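Local coordinates for 16 kDa salivary peptide (PDB 7KCG), which is of unknown function but adopts a beta-trefoil fold of the ricin-lectin type and may bind sugars as a mosquito salivary protein, at residues 65-70 with 85-90. Sequence-based numbering, arbitrary orientation.
With FMT (formic acid), chain C; FMT (formic acid), chain D.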
# COMPACT_ATOMS: atom_id res chain seq x y z
N GLU A 65 7.68 -2.23 7.01
CA GLU A 65 6.24 -2.03 7.02
C GLU A 65 5.84 -0.79 6.25
O GLU A 65 6.50 0.25 6.33
CB GLU A 65 5.72 -1.88 8.45
CG GLU A 65 5.66 -3.14 9.27
CD GLU A 65 4.84 -2.93 10.54
OE1 GLU A 65 5.28 -2.14 11.42
OE2 GLU A 65 3.76 -3.55 10.65
N LEU A 66 4.73 -0.88 5.53
CA LEU A 66 4.16 0.26 4.84
C LEU A 66 3.31 1.08 5.81
O LEU A 66 2.48 0.52 6.52
CB LEU A 66 3.29 -0.24 3.67
CG LEU A 66 2.72 0.86 2.78
CD1 LEU A 66 3.83 1.40 1.91
CD2 LEU A 66 1.57 0.30 1.93
N PHE A 67 3.52 2.40 5.86
CA PHE A 67 2.72 3.20 6.77
C PHE A 67 2.53 4.60 6.22
O PHE A 67 3.25 5.03 5.32
CB PHE A 67 3.32 3.24 8.20
CG PHE A 67 4.53 4.13 8.34
CD1 PHE A 67 5.76 3.71 7.89
CD2 PHE A 67 4.42 5.36 8.97
CE1 PHE A 67 6.88 4.52 8.05
CE2 PHE A 67 5.55 6.19 9.12
CZ PHE A 67 6.76 5.76 8.66
N GLU A 68 1.52 5.29 6.74
CA GLU A 68 1.25 6.67 6.37
C GLU A 68 1.73 7.58 7.49
O GLU A 68 1.48 7.30 8.67
CB GLU A 68 -0.23 6.91 6.10
CG GLU A 68 -0.53 8.36 5.71
CD GLU A 68 -2.00 8.64 5.43
OE1 GLU A 68 -2.81 7.68 5.43
OE2 GLU A 68 -2.35 9.82 5.21
N SER A 69 2.37 8.68 7.12
CA SER A 69 3.11 9.53 8.04
C SER A 69 2.33 10.79 8.40
O SER A 69 1.46 11.25 7.65
CB SER A 69 4.46 9.91 7.43
OG SER A 69 5.09 10.97 8.13
N GLN A 70 2.67 11.37 9.55
CA GLN A 70 2.17 12.69 9.90
C GLN A 70 2.72 13.75 8.96
O GLN A 70 2.03 14.73 8.65
CB GLN A 70 2.54 13.04 11.34
CG GLN A 70 1.64 12.40 12.39
CD GLN A 70 0.93 13.44 13.24
OE1 GLN A 70 1.52 14.01 14.16
NE2 GLN A 70 -0.35 13.69 12.94
N SER A 85 10.88 -1.14 14.14
CA SER A 85 10.09 -1.15 15.40
C SER A 85 8.62 -1.28 15.00
O SER A 85 8.20 -0.56 14.14
CB SER A 85 10.30 0.12 16.16
OG SER A 85 10.70 1.18 15.32
N LEU A 86 7.88 -2.17 15.62
CA LEU A 86 6.49 -2.37 15.22
C LEU A 86 5.68 -1.10 15.47
O LEU A 86 5.72 -0.53 16.57
CB LEU A 86 5.89 -3.54 15.98
CG LEU A 86 4.63 -4.14 15.38
CD1 LEU A 86 4.91 -4.77 14.02
CD2 LEU A 86 4.05 -5.17 16.36
N ILE A 87 4.96 -0.65 14.46
CA ILE A 87 4.16 0.57 14.56
C ILE A 87 2.81 0.20 15.14
O ILE A 87 2.09 -0.64 14.59
CB ILE A 87 4.02 1.25 13.18
CG1 ILE A 87 5.37 1.81 12.78
CG2 ILE A 87 2.97 2.35 13.21
CD1 ILE A 87 5.38 2.55 11.45
N ASN A 88 2.46 0.82 16.27
CA ASN A 88 1.30 0.44 17.07
C ASN A 88 0.24 1.54 17.16
O ASN A 88 -0.73 1.38 17.91
CB ASN A 88 1.76 0.03 18.48
CG ASN A 88 0.80 -0.93 19.15
OD1 ASN A 88 0.10 -1.70 18.48
ND2 ASN A 88 0.76 -0.89 20.48
N ASP A 89 0.39 2.64 16.43
CA ASP A 89 -0.51 3.78 16.54
C ASP A 89 -1.56 3.85 15.43
O ASP A 89 -2.18 4.90 15.24
CB ASP A 89 0.28 5.10 16.58
CG ASP A 89 0.98 5.42 15.27
OD1 ASP A 89 0.88 4.63 14.29
OD2 ASP A 89 1.65 6.47 15.20
N GLY A 90 -1.73 2.76 14.66
CA GLY A 90 -2.66 2.75 13.55
C GLY A 90 -2.06 3.13 12.22
O GLY A 90 -2.67 2.85 11.18
C FMT C . 5.88 9.42 10.97
O1 FMT C . 4.76 9.81 11.24
O2 FMT C . 6.69 9.99 10.15
C FMT D . 4.97 4.57 16.49
O1 FMT D . 4.18 3.69 16.80
O2 FMT D . 5.89 4.46 15.58
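One face of the F67 ring is covered by the methyl CD1 of I87, a CH-pi contact in which CD1 stands 3.8 Å from the ring centroid and 20° off its normal. The methyl is shifted toward the attached side of the ring, with F67 CG its nearest atom at 3.6 Å. At the edge, near the ring plane, lie E65 O and the carbon of the formic acid of chain C, which is 3.7 Å from F67 CE2. The ring of W81 also meets F67, steeply inclined to it. In I87, CD1 is anti to CA (chi2 -179°), which extends the methyl toward the ring, and the two side chains cross at about a right angle. Beside this apolar pair, the carboxylate of E65 is shared between the loop and strand 54-59. OE1 takes a weak but nearly straight bond from I87 N (3.4 Å, 171°), while OE2 forms a salt bridge with R56, whose NH2 also binds I87 O; the arginine thus links the glutamate to the loop. L86 CD1 packs against the same carboxylate, 3.7 Å from E65 OE1. Farther along sits the chain C formic acid, probably from the crystallisation liquor: its O2 accepts a hydrogen bond from S69 OG (2.8 Å), its O1 one from Q70 N. Here the irregular loop between strands 76-81 and 93-98 lies against strand 64-69 of the beta-trefoil, the fold of ricin-type lectins.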